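Local coordinates for 3-oxoacyl-(Acyl-carrier protein) synthase (Burkholderia xenovorans, PDB 4EFI) that probably catalyses the chain-extending condensation of an acyl group with a malonyl-thioester, as a 3-oxoacyl-(acyl-carrier protein) synthase of the KAS III family, at residues S129-A134 against S305-I310; R259-Y264 against A284-E289; A266-Q271 against L323-F328. All coordinates share one frame; numbering follows the deposited sequence.

Contact 1: S129-A134 against S305-I310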
ATOM      1  N   SER A 129       0.418  -5.616  -2.455  1.00 17.59           N
ATOM      2  CA  SER A 129      -0.535  -5.691  -3.561  1.00 15.73           C
ATOM      3  C   SER A 129      -1.929  -5.236  -3.143  1.00 16.14           C
ATOM      4  O   SER A 129      -2.877  -5.311  -3.917  1.00 18.69           O
ATOM      5  CB  SER A 129      -0.610  -7.120  -4.096  1.00 18.12           C
ATOM      6  OG  SER A 129      -1.355  -7.944  -3.217  1.00 19.60           O
ATOM      7  N   GLY A 130      -2.043  -4.774  -1.906  1.00 14.32           N
ATOM      8  CA  GLY A 130      -3.348  -4.585  -1.286  1.00 15.07           C
ATOM      9  C   GLY A 130      -4.151  -3.377  -1.720  1.00 12.78           C
ATOM     10  O   GLY A 130      -5.374  -3.435  -1.660  1.00 13.76           O
ATOM     11  N   TYR A 131      -3.515  -2.284  -2.135  1.00 12.75           N
ATOM     12  CA  TYR A 131      -4.306  -1.076  -2.377  1.00 13.26           C
ATOM     13  C   TYR A 131      -5.237  -1.233  -3.588  1.00 12.43           C
ATOM     14  O   TYR A 131      -6.425  -0.926  -3.478  1.00 11.65           O
ATOM     15  CB  TYR A 131      -3.449   0.179  -2.463  1.00 13.08           C
ATOM     16  CG  TYR A 131      -4.276   1.448  -2.453  1.00 12.68           C
ATOM     17  CD1 TYR A 131      -4.965   1.849  -1.313  1.00 12.41           C
ATOM     18  CD2 TYR A 131      -4.339   2.273  -3.569  1.00 12.50           C
ATOM     19  CE1 TYR A 131      -5.705   2.997  -1.299  1.00 12.75           C
ATOM     20  CE2 TYR A 131      -5.054   3.427  -3.562  1.00 13.52           C
ATOM     21  CZ  TYR A 131      -5.743   3.797  -2.416  1.00 11.70           C
ATOM     22  OH  TYR A 131      -6.447   4.984  -2.436  1.00 13.59           O
ATOM     23  N   PRO A 132      -4.725  -1.715  -4.733  1.00 11.66           N
ATOM     24  CA  PRO A 132      -5.665  -1.863  -5.856  1.00 13.39           C
ATOM     25  C   PRO A 132      -6.786  -2.850  -5.557  1.00 12.61           C
ATOM     26  O   PRO A 132      -7.899  -2.701  -6.015  1.00 12.51           O
ATOM     27  CB  PRO A 132      -4.773  -2.321  -7.016  1.00 13.25           C
ATOM     28  CG  PRO A 132      -3.431  -1.808  -6.644  1.00 13.71           C
ATOM     29  CD  PRO A 132      -3.345  -1.978  -5.155  1.00 11.70           C
ATOM     30  N   GLN A 133      -6.492  -3.888  -4.766  1.00 12.16           N
ATOM     31  CA  GLN A 133      -7.529  -4.848  -4.360  1.00 12.81           C
ATOM     32  C   GLN A 133      -8.579  -4.221  -3.468  1.00 12.69           C
ATOM     33  O   GLN A 133      -9.769  -4.517  -3.613  1.00 13.17           O
ATOM     34  CB  GLN A 133      -6.899  -6.063  -3.661  1.00 13.33           C
ATOM     35  CG  GLN A 133      -5.873  -6.796  -4.522  1.00 13.28           C
ATOM     36  CD  GLN A 133      -5.520  -8.151  -3.987  1.00 15.44           C
ATOM     37  OE1 GLN A 133      -4.327  -8.478  -3.834  1.00 19.24           O
ATOM     38  NE2 GLN A 133      -6.519  -8.966  -3.756  1.00 12.73           N
ATOM     39  N   ALA A 134      -8.147  -3.376  -2.540  1.00 12.20           N
ATOM     40  CA  ALA A 134      -9.079  -2.640  -1.689  1.00 12.86           C
ATOM     41  C   ALA A 134      -9.981  -1.717  -2.503  1.00 11.86           C
ATOM     42  O   ALA A 134     -11.191  -1.625  -2.249  1.00 12.51           O
ATOM     43  CB  ALA A 134      -8.326  -1.834  -0.655  1.00 14.04           C
ATOM     44  N   SER A 305       1.856   2.234   0.627  1.00 11.95           N
ATOM     45  CA  SER A 305       2.783   2.961  -0.220  1.00 12.55           C
ATOM     46  C   SER A 305       2.082   3.713  -1.360  1.00 12.35           C
ATOM     47  O   SER A 305       2.451   4.843  -1.659  1.00 13.00           O
ATOM     48  CB  SER A 305       3.864   2.025  -0.746  1.00 14.52           C
ATOM     49  OG  SER A 305       3.305   1.118  -1.674  1.00 16.36           O
ATOM     50  N   ILE A 306       1.100   3.107  -2.016  1.00 12.77           N
ATOM     51  CA  ILE A 306       0.423   3.798  -3.110  1.00 12.37           C
ATOM     52  C   ILE A 306      -0.434   4.987  -2.646  1.00 12.12           C
ATOM     53  O   ILE A 306      -0.311   6.084  -3.171  1.00 12.97           O
ATOM     54  CB  ILE A 306      -0.360   2.805  -4.009  1.00 13.07           C
ATOM     55  CG1 ILE A 306       0.624   1.894  -4.747  1.00 14.39           C
ATOM     56  CG2 ILE A 306      -1.247   3.575  -4.975  1.00 12.76           C
ATOM     57  CD1 ILE A 306      -0.023   0.737  -5.493  1.00 14.21           C
ATOM     58  N   PRO A 307      -1.318   4.797  -1.648  1.00 11.47           N
ATOM     59  CA  PRO A 307      -2.075   5.977  -1.208  1.00 12.40           C
ATOM     60  C   PRO A 307      -1.175   7.083  -0.628  1.00 12.50           C
ATOM     61  O   PRO A 307      -1.456   8.268  -0.812  1.00 12.38           O
ATOM     62  CB  PRO A 307      -3.064   5.417  -0.168  1.00 12.97           C
ATOM     63  CG  PRO A 307      -2.521   4.083   0.225  1.00 11.66           C
ATOM     64  CD  PRO A 307      -1.810   3.569  -1.021  1.00 11.21           C
ATOM     65  N   LEU A 308      -0.072   6.713   0.016  1.00 11.34           N
ATOM     66  CA  LEU A 308       0.870   7.717   0.529  1.00 11.56           C
ATOM     67  C   LEU A 308       1.507   8.466  -0.642  1.00 12.60           C
ATOM     68  O   LEU A 308       1.647   9.701  -0.620  1.00 13.16           O
ATOM     69  CB  LEU A 308       1.933   7.064   1.425  1.00 12.27           C
ATOM     70  CG  LEU A 308       2.945   8.032   2.054  1.00 12.89           C
ATOM     71  CD1 LEU A 308       2.293   9.020   2.992  1.00 12.92           C
ATOM     72  CD2 LEU A 308       4.023   7.211   2.761  1.00 12.66           C
ATOM     73  N   LEU A 309       1.806   7.750  -1.711  1.00 13.21           N
ATOM     74  CA  LEU A 309       2.351   8.349  -2.917  1.00 13.24           C
ATOM     75  C   LEU A 309       1.339   9.351  -3.502  1.00 13.82           C
ATOM     76  O   LEU A 309       1.712  10.457  -3.926  1.00 15.47           O
ATOM     77  CB  LEU A 309       2.694   7.244  -3.918  1.00 15.26           C
ATOM     78  CG  LEU A 309       3.608   7.562  -5.080  1.00 17.34           C
ATOM     79  CD1 LEU A 309       4.979   7.926  -4.596  1.00 13.80           C
ATOM     80  CD2 LEU A 309       3.646   6.328  -5.954  1.00 17.56           C
ATOM     81  N   ILE A 310       0.059   8.982  -3.533  1.00 13.00           N
ATOM     82  CA  ILE A 310      -0.973   9.893  -4.021  1.00 13.47           C
ATOM     83  C   ILE A 310      -0.968  11.167  -3.195  1.00 13.63           C
ATOM     84  O   ILE A 310      -0.976  12.263  -3.740  1.00 15.18           O
ATOM     85  CB  ILE A 310      -2.371   9.242  -3.976  1.00 14.83           C
ATOM     86  CG1 ILE A 310      -2.422   8.071  -4.948  1.00 15.56           C
ATOM     87  CG2 ILE A 310      -3.480  10.264  -4.271  1.00 15.97           C
ATOM     88  CD1 ILE A 310      -3.648   7.210  -4.841  1.00 17.16           C
TER

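Contact 2: R259-Y264 against A284-E289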
ATOM      1  N   ARG A 259      -6.679   3.382 -22.892  1.00 28.05           N
ATOM      2  CA  ARG A 259      -6.018   4.687 -23.012  1.00 26.87           C
ATOM      3  C   ARG A 259      -4.538   4.544 -23.371  1.00 25.28           C
ATOM      4  O   ARG A 259      -3.827   3.700 -22.828  1.00 26.74           O
ATOM      5  CB  ARG A 259      -6.137   5.471 -21.697  1.00 28.55           C
ATOM      6  CG  ARG A 259      -7.546   5.923 -21.346  1.00 32.75           C
ATOM      7  CD  ARG A 259      -7.981   7.103 -22.202  1.00 38.44           C
ATOM      8  NE  ARG A 259      -7.178   8.294 -21.925  1.00 40.87           N
ATOM      9  CZ  ARG A 259      -7.516   9.257 -21.070  1.00 40.69           C
ATOM     10  NH1 ARG A 259      -8.660   9.205 -20.400  1.00 38.74           N
ATOM     11  NH2 ARG A 259      -6.705  10.288 -20.893  1.00 44.98           N
ATOM     12  N   ASP A 260      -4.070   5.407 -24.267  1.00 26.62           N
ATOM     13  CA  ASP A 260      -2.664   5.417 -24.647  1.00 30.94           C
ATOM     14  C   ASP A 260      -1.776   5.695 -23.450  1.00 24.62           C
ATOM     15  O   ASP A 260      -2.107   6.518 -22.590  1.00 24.87           O
ATOM     16  CB  ASP A 260      -2.411   6.493 -25.706  1.00 29.71           C
ATOM     17  N   LYS A 261      -0.645   5.003 -23.400  1.00 26.59           N
ATOM     18  CA  LYS A 261       0.342   5.165 -22.348  1.00 26.76           C
ATOM     19  C   LYS A 261       0.689   6.640 -22.059  1.00 22.78           C
ATOM     20  O   LYS A 261       0.796   7.046 -20.908  1.00 23.10           O
ATOM     21  CB  LYS A 261       1.606   4.394 -22.739  1.00 31.62           C
ATOM     22  CG  LYS A 261       2.719   4.438 -21.718  1.00 32.14           C
ATOM     23  CD  LYS A 261       4.006   3.826 -22.273  1.00 31.26           C
ATOM     24  CE  LYS A 261       3.871   2.339 -22.539  1.00 34.49           C
ATOM     25  NZ  LYS A 261       5.080   1.797 -23.240  1.00 36.79           N
ATOM     26  N   ASP A 262       0.851   7.449 -23.105  1.00 26.11           N
ATOM     27  CA  ASP A 262       1.286   8.832 -22.910  1.00 24.55           C
ATOM     28  C   ASP A 262       0.159   9.774 -22.473  1.00 27.81           C
ATOM     29  O   ASP A 262       0.397  10.956 -22.211  1.00 27.34           O
ATOM     30  CB  ASP A 262       1.996   9.344 -24.173  1.00 30.52           C
ATOM     31  CG  ASP A 262       3.422   8.809 -24.292  1.00 32.39           C
ATOM     32  OD1 ASP A 262       4.072   8.602 -23.243  1.00 34.95           O
ATOM     33  OD2 ASP A 262       3.895   8.599 -25.424  1.00 34.29           O
ATOM     34  N   SER A 263      -1.055   9.256 -22.357  1.00 23.95           N
ATOM     35  CA  SER A 263      -2.167  10.041 -21.829  1.00 24.42           C
ATOM     36  C   SER A 263      -2.413   9.822 -20.320  1.00 25.00           C
ATOM     37  O   SER A 263      -3.324  10.415 -19.746  1.00 28.16           O
ATOM     38  CB  SER A 263      -3.445   9.751 -22.602  1.00 31.81           C
ATOM     39  OG  SER A 263      -3.981   8.490 -22.264  1.00 36.43           O
ATOM     40  N   TYR A 264      -1.627   8.958 -19.681  1.00 20.26           N
ATOM     41  CA  TYR A 264      -1.680   8.820 -18.227  1.00 19.46           C
ATOM     42  C   TYR A 264      -0.924   9.965 -17.569  1.00 21.87           C
ATOM     43  O   TYR A 264       0.115  10.401 -18.058  1.00 21.12           O
ATOM     44  CB  TYR A 264      -1.061   7.502 -17.784  1.00 17.63           C
ATOM     45  CG  TYR A 264      -2.000   6.321 -17.946  1.00 18.04           C
ATOM     46  CD1 TYR A 264      -2.293   5.800 -19.193  1.00 18.40           C
ATOM     47  CD2 TYR A 264      -2.593   5.729 -16.838  1.00 18.02           C
ATOM     48  CE1 TYR A 264      -3.152   4.745 -19.342  1.00 20.73           C
ATOM     49  CE2 TYR A 264      -3.460   4.663 -16.983  1.00 19.00           C
ATOM     50  CZ  TYR A 264      -3.723   4.180 -18.223  1.00 19.90           C
ATOM     51  OH  TYR A 264      -4.601   3.128 -18.347  1.00 22.79           O
ATOM     52  N   ALA A 284       8.918  -1.762 -18.637  1.00 24.57           N
ATOM     53  CA  ALA A 284       7.545  -1.495 -19.076  1.00 24.39           C
ATOM     54  C   ALA A 284       7.468  -0.317 -20.045  1.00 23.91           C
ATOM     55  O   ALA A 284       6.383   0.072 -20.472  1.00 26.60           O
ATOM     56  CB  ALA A 284       6.647  -1.241 -17.878  1.00 21.38           C
ATOM     57  N   GLY A 285       8.615   0.254 -20.391  1.00 24.82           N
ATOM     58  CA  GLY A 285       8.660   1.370 -21.321  1.00 28.14           C
ATOM     59  C   GLY A 285       7.866   2.574 -20.855  1.00 25.16           C
ATOM     60  O   GLY A 285       7.194   3.245 -21.640  1.00 27.02           O
ATOM     61  N   LEU A 286       7.938   2.852 -19.560  1.00 22.85           N
ATOM     62  CA  LEU A 286       7.218   3.969 -19.001  1.00 22.58           C
ATOM     63  C   LEU A 286       8.148   5.137 -18.818  1.00 25.76           C
ATOM     64  O   LEU A 286       9.294   4.973 -18.414  1.00 29.36           O
ATOM     65  CB  LEU A 286       6.605   3.612 -17.642  1.00 21.56           C
ATOM     66  CG  LEU A 286       5.651   2.422 -17.610  1.00 22.02           C
ATOM     67  CD1 LEU A 286       5.203   2.202 -16.171  1.00 19.84           C
ATOM     68  CD2 LEU A 286       4.459   2.624 -18.512  1.00 21.88           C
ATOM     69  N   PRO A 287       7.651   6.337 -19.105  1.00 26.18           N
ATOM     70  CA  PRO A 287       8.447   7.551 -18.933  1.00 23.79           C
ATOM     71  C   PRO A 287       8.710   7.837 -17.450  1.00 22.10           C
ATOM     72  O   PRO A 287       7.781   7.993 -16.656  1.00 20.46           O
ATOM     73  CB  PRO A 287       7.576   8.636 -19.596  1.00 24.38           C
ATOM     74  CG  PRO A 287       6.172   8.073 -19.543  1.00 26.88           C
ATOM     75  CD  PRO A 287       6.297   6.599 -19.631  1.00 26.31           C
ATOM     76  N   ALA A 288       9.981   7.907 -17.073  1.00 22.07           N
ATOM     77  CA  ALA A 288      10.377   7.973 -15.674  1.00 22.71           C
ATOM     78  C   ALA A 288       9.789   9.170 -14.930  1.00 22.81           C
ATOM     79  O   ALA A 288       9.449   9.077 -13.747  1.00 23.08           O
ATOM     80  CB  ALA A 288      11.892   7.958 -15.550  1.00 27.97           C
ATOM     81  N   GLU A 289       9.632  10.296 -15.612  1.00 24.07           N
ATOM     82  CA  GLU A 289       9.080  11.467 -14.944  1.00 20.02           C
ATOM     83  C   GLU A 289       7.606  11.266 -14.545  1.00 21.32           C
ATOM     84  O   GLU A 289       7.087  11.954 -13.668  1.00 22.78           O
ATOM     85  CB  GLU A 289       9.257  12.717 -15.816  1.00 23.53           C
ATOM     86  CG  GLU A 289       8.274  12.863 -16.976  1.00 21.99           C
ATOM     87  CD  GLU A 289       8.580  12.009 -18.188  1.00 26.61           C
ATOM     88  OE1 GLU A 289       9.548  11.206 -18.197  1.00 26.09           O
ATOM     89  OE2 GLU A 289       7.819  12.157 -19.164  1.00 27.54           O
TER

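Contact 3: A266-Q271 against L323-F328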
ATOM      1  N   ALA A 266       0.054   9.697 -14.285  1.00 15.58           N
ATOM      2  CA  ALA A 266       1.026   9.040 -13.418  1.00 14.68           C
ATOM      3  C   ALA A 266       0.803   7.541 -13.398  1.00 13.83           C
ATOM      4  O   ALA A 266      -0.331   7.062 -13.504  1.00 14.83           O
ATOM      5  CB  ALA A 266       0.965   9.591 -12.000  1.00 16.53           C
ATOM      6  N   PHE A 267       1.904   6.822 -13.203  1.00 13.91           N
ATOM      7  CA  PHE A 267       1.932   5.391 -12.939  1.00 15.42           C
ATOM      8  C   PHE A 267       2.471   5.226 -11.524  1.00 13.01           C
ATOM      9  O   PHE A 267       3.644   5.504 -11.266  1.00 14.68           O
ATOM     10  CB  PHE A 267       2.852   4.688 -13.939  1.00 15.75           C
ATOM     11  CG  PHE A 267       2.448   4.913 -15.388  1.00 15.87           C
ATOM     12  CD1 PHE A 267       1.409   4.198 -15.968  1.00 18.29           C
ATOM     13  CD2 PHE A 267       3.093   5.863 -16.151  1.00 17.60           C
ATOM     14  CE1 PHE A 267       1.048   4.429 -17.299  1.00 19.33           C
ATOM     15  CE2 PHE A 267       2.730   6.088 -17.454  1.00 19.10           C
ATOM     16  CZ  PHE A 267       1.709   5.381 -18.025  1.00 19.86           C
ATOM     17  N   LEU A 268       1.602   4.792 -10.619  1.00 12.76           N
ATOM     18  CA  LEU A 268       1.891   4.732  -9.188  1.00 13.16           C
ATOM     19  C   LEU A 268       2.226   3.310  -8.804  1.00 12.27           C
ATOM     20  O   LEU A 268       1.333   2.454  -8.798  1.00 13.91           O
ATOM     21  CB  LEU A 268       0.662   5.206  -8.431  1.00 14.32           C
ATOM     22  CG  LEU A 268       0.184   6.601  -8.819  1.00 15.47           C
ATOM     23  CD1 LEU A 268      -1.206   6.848  -8.293  1.00 20.97           C
ATOM     24  CD2 LEU A 268       1.151   7.638  -8.271  1.00 20.64           C
ATOM     25  N   PHE A 269       3.492   3.051  -8.507  1.00 12.07           N
ATOM     26  CA  PHE A 269       3.948   1.731  -8.114  1.00 12.02           C
ATOM     27  C   PHE A 269       4.144   1.650  -6.625  1.00 12.18           C
ATOM     28  O   PHE A 269       4.592   2.601  -5.984  1.00 13.10           O
ATOM     29  CB  PHE A 269       5.295   1.410  -8.760  1.00 13.83           C
ATOM     30  CG  PHE A 269       5.215   1.106 -10.231  1.00 14.76           C
ATOM     31  CD1 PHE A 269       5.151   2.131 -11.154  1.00 16.36           C
ATOM     32  CD2 PHE A 269       5.178  -0.200 -10.689  1.00 14.22           C
ATOM     33  CE1 PHE A 269       5.063   1.864 -12.526  1.00 16.22           C
ATOM     34  CE2 PHE A 269       5.096  -0.473 -12.048  1.00 15.99           C
ATOM     35  CZ  PHE A 269       5.039   0.569 -12.964  1.00 15.44           C
ATOM     36  N   HIS A 270       3.897   0.473  -6.073  1.00 12.72           N
ATOM     37  CA  HIS A 270       4.347   0.181  -4.735  1.00 12.66           C
ATOM     38  C   HIS A 270       5.816   0.516  -4.653  1.00 11.84           C
ATOM     39  O   HIS A 270       6.600   0.142  -5.545  1.00 12.53           O
ATOM     40  CB  HIS A 270       4.120  -1.284  -4.412  1.00 12.31           C
ATOM     41  CG  HIS A 270       4.904  -1.763  -3.225  1.00 12.86           C
ATOM     42  ND1 HIS A 270       4.816  -1.176  -2.022  1.00 14.77           N
ATOM     43  CD2 HIS A 270       5.824  -2.794  -3.094  1.00 12.77           C
ATOM     44  CE1 HIS A 270       5.630  -1.803  -1.161  1.00 15.78           C
ATOM     45  NE2 HIS A 270       6.245  -2.793  -1.819  1.00 15.46           N
ATOM     46  N   GLN A 271       6.210   1.225  -3.599  1.00 12.39           N
ATOM     47  CA  GLN A 271       7.557   1.765  -3.474  1.00 12.60           C
ATOM     48  C   GLN A 271       8.503   0.723  -2.881  1.00 13.20           C
ATOM     49  O   GLN A 271       8.946   0.832  -1.741  1.00 14.20           O
ATOM     50  CB  GLN A 271       7.525   3.041  -2.638  1.00 12.60           C
ATOM     51  CG  GLN A 271       6.618   4.122  -3.251  1.00 14.41           C
ATOM     52  CD  GLN A 271       7.284   4.836  -4.403  1.00 13.14           C
ATOM     53  OE1 GLN A 271       8.204   5.632  -4.206  1.00 13.85           O
ATOM     54  NE2 GLN A 271       6.811   4.564  -5.623  1.00 14.05           N
ATOM     55  N   LEU A 323      -7.187  13.261 -13.099  1.00 16.09           N
ATOM     56  CA  LEU A 323      -5.963  12.572 -13.486  1.00 16.36           C
ATOM     57  C   LEU A 323      -6.292  11.169 -13.932  1.00 15.91           C
ATOM     58  O   LEU A 323      -7.115  10.491 -13.321  1.00 16.98           O
ATOM     59  CB  LEU A 323      -4.978  12.492 -12.320  1.00 15.94           C
ATOM     60  CG  LEU A 323      -4.526  13.835 -11.727  1.00 17.59           C
ATOM     61  CD1 LEU A 323      -3.436  13.582 -10.705  1.00 19.46           C
ATOM     62  CD2 LEU A 323      -4.035  14.817 -12.806  1.00 17.29           C
ATOM     63  N   GLN A 324      -5.662  10.742 -15.014  0.59 16.11           N
ATOM     64  CA  GLN A 324      -5.703   9.363 -15.466  0.59 15.87           C
ATOM     65  C   GLN A 324      -4.561   8.639 -14.792  0.59 15.24           C
ATOM     66  O   GLN A 324      -3.394   8.941 -15.019  0.59 15.19           O
ATOM     67  CB  GLN A 324      -5.545   9.290 -16.982  0.59 18.02           C
ATOM     68  CG  GLN A 324      -5.541   7.856 -17.540  0.59 19.33           C
ATOM     69  CD  GLN A 324      -6.873   7.163 -17.359  0.59 22.03           C
ATOM     70  OE1 GLN A 324      -7.897   7.814 -17.194  0.59 21.73           O
ATOM     71  NE2 GLN A 324      -6.861   5.834 -17.365  0.59 24.82           N
ATOM     72  N   LEU A 325      -4.893   7.698 -13.927  1.00 15.06           N
ATOM     73  CA  LEU A 325      -3.887   7.008 -13.147  1.00 14.25           C
ATOM     74  C   LEU A 325      -3.862   5.504 -13.354  1.00 15.23           C
ATOM     75  O   LEU A 325      -4.913   4.860 -13.490  1.00 15.45           O
ATOM     76  CB  LEU A 325      -4.153   7.251 -11.658  1.00 14.92           C
ATOM     77  CG  LEU A 325      -4.164   8.730 -11.233  1.00 15.67           C
ATOM     78  CD1 LEU A 325      -4.542   8.861  -9.777  1.00 16.33           C
ATOM     79  CD2 LEU A 325      -2.818   9.351 -11.480  1.00 16.37           C
ATOM     80  N   GLY A 326      -2.650   4.953 -13.319  1.00 13.64           N
ATOM     81  CA  GLY A 326      -2.448   3.517 -13.208  1.00 13.84           C
ATOM     82  C   GLY A 326      -1.758   3.232 -11.892  1.00 15.00           C
ATOM     83  O   GLY A 326      -0.902   4.008 -11.467  1.00 15.87           O
ATOM     84  N   MET A 327      -2.147   2.150 -11.228  1.00 12.79           N
ATOM     85  CA  MET A 327      -1.625   1.801  -9.899  1.00 12.08           C
ATOM     86  C   MET A 327      -1.207   0.345  -9.933  1.00 11.65           C
ATOM     87  O   MET A 327      -1.945  -0.477 -10.455  1.00 13.35           O
ATOM     88  CB  MET A 327      -2.679   1.997  -8.810  1.00 11.97           C
ATOM     89  CG  MET A 327      -3.253   3.385  -8.783  1.00 12.69           C
ATOM     90  SD  MET A 327      -4.465   3.562  -7.484  1.00 15.04           S
ATOM     91  CE  MET A 327      -5.181   5.165  -7.861  1.00 16.69           C
ATOM     92  N   PHE A 328      -0.021   0.030  -9.423  1.00 12.66           N
ATOM     93  CA  PHE A 328       0.527  -1.325  -9.521  1.00 12.59           C
ATOM     94  C   PHE A 328       1.154  -1.723  -8.209  1.00 13.19           C
ATOM     95  O   PHE A 328       2.140  -1.132  -7.797  1.00 12.93           O
ATOM     96  CB  PHE A 328       1.563  -1.384 -10.654  1.00 13.31           C
ATOM     97  CG  PHE A 328       1.027  -0.892 -11.959  1.00 13.12           C
ATOM     98  CD1 PHE A 328       0.214  -1.705 -12.736  1.00 15.70           C
ATOM     99  CD2 PHE A 328       1.245   0.410 -12.362  1.00 15.49           C
ATOM    100  CE1 PHE A 328      -0.336  -1.241 -13.914  1.00 16.26           C
ATOM    101  CE2 PHE A 328       0.693   0.885 -13.546  1.00 15.89           C
ATOM    102  CZ  PHE A 328      -0.086   0.049 -14.322  1.00 16.36           C
TER

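Contact 1: S129-A134 against S305-I310
Tyr131 lays one face of its ring on Pro307, and the CH-pi contact that results is the heart of this helix pair. CD of Pro307 sits 3.6 Å from the centroid of the Tyr131 ring and 15° off the ring normal, with CG and CB of the proline following the CD1-CE1 side of the phenol toward CZ. The two side chains run past each other in opposite directions. CB of Tyr131 points toward the other segment, and CG, anti to the backbone N (chi1 -169°), carries the ring on toward Pro307.

Helices 130-143 and 305-313 form part of the buried middle layer of the thiolase fold, held between two mixed beta-sheets. Their short segments cross almost perpendicularly, at 83°, with the axes 9.9 Å apart. Side chains of strand 323-331 (Met327, touching Tyr131, Ile306 and Ile310) pack from one sheet, and Val22 of strand 17-26 meets Pro307 from the other.

Aliphatic contacts extend the patch. The CG2 branch of Ile306 comes obliquely to CD2 of Tyr131 at 3.6 Å, while CD1 of Ile310 approaches CE2 of the same ring at 4.2 Å. To one side of the phenol, CD of Pro132 and CD1 of Ile306 lie 4.3 Å apart.

No hydrogen bond joins the two segments; the buried hydroxyl of Tyr131 is instead satisfied by OG1 of Thr180, on strand 176-184.

Contact 2: R259-Y264 against A284-E289
Lys261 spans the gap to Gly285 and carries most of this surface contact. Its chain leaves with CG anti to the backbone N, runs extended to CD and then bends at chi3 (-66°), which swings CE round beside the Gly285 carbonyl. NZ donates a hydrogen bond to O of Gly285 at 3.0 Å. The ammonium stands above the plane of that carbonyl, 48° out of it, and the C=O...N angle is 117°. CD of Lys261 is also close to the same oxygen, at 3.3 Å. O of Ala284 lies 3.5 Å from NZ, so the positive charge sits among carbonyls at the C-terminal end of helix 274-283, where it would probably be favoured.

The aliphatic part of the lysine is used as well: its CD packs obliquely against CD2 of Leu286 at 4.0 Å. Pro287, whose CB points toward the other segment, adds a looser contact, its CG 4.3 Å from OD1 of Asp262. Inward, Lys261 and Leu286 both touch Phe267 of the neighbouring strand.

The 259-264 turn has its own bracing, with O of Asp260 accepting from both N and OG of Ser263. Across the contact, Gly285 takes positive phi just after helix 274-283, with two bonds back into the last turn: a Schellman motif, and the carbonyl of its glycine is bound here by the lysine of the loop that precedes strand 266-269.

Contact 3: A266-Q271 against L323-F328
Phe269 and Phe328 meet obliquely, with CD2 of Phe328 placed 3.8 Å above one face of the Phe269 ring and offset toward its rim. The ring planes stand at 33° and the centroids 5.1 Å apart. CB of Phe328 adds to the contact, 3.8 Å from CD2 of Phe269. A second neighbour comes to the Phe328 ring at its edge: CD1 of Phe267 lies 4.2 Å from CE2 of Phe328, near the plane of both rings, the two side chains running side by side in the same direction. The Tyr264 ring also meets that of Phe267, planes at about 25°. Gly326, paired with Phe267 on this face, has no side chain, and the edge of the Phe328 ring lies close over it. Val250 of helix 235-257 covers both Phe269 and Phe328.

The other face carries aliphatic groups and the thioether of Met327. CB of Ala266 touches CD2 of Leu325 at 3.8 Å, and CD1 of Leu268 touches both CG of Met327 and CD1 of Leu325. Leu268 and Met327 in turn pack on Ile310 of helix 305-313.

The strands are joined in parallel register by four backbone bonds. N of Gly326 donates to O of Ala266; Leu268 is gripped from both ends, its N reaching O of Gly326 at 2.8 Å and its O accepting from N of Phe328; His270 N closes the series on O of Phe328. N of Ala266 is buried without a partner in the model.

Strands 266-269 and 323-331 are linked by a helical connection, as in a beta-alpha-beta crossover of the C-terminal half of the thiolase fold. The last bond holds the backbone N of His270 at the end of the strand; its side chain, hydrogen-bonded through ND1 to Ser305, touches Cys128 and Asn300, consistent with the Cys-His-Asn active site of KAS III enzymes.

The three contacts run from the core outward, with contact 3 in the middle. Its centre is about 9 Å from that of contact 1 and about 10 Å from that of contact 2, whereas contacts 1 and 2 are about 19 Å apart between centres and do not touch. Contact 1 meets the probable active site through Ser305: its OG is 2.8 Å from ND1 of His270, a probable hydrogen bond that would help orient the imidazole. Packing continues where CD2 of Leu309 meets CD2 of Leu268 at 3.6 Å. On the opposite sheet face, CD1 of Leu286 lies 3.6 Å from CZ of Phe269, tying the 284-289 loop to strand 266-269.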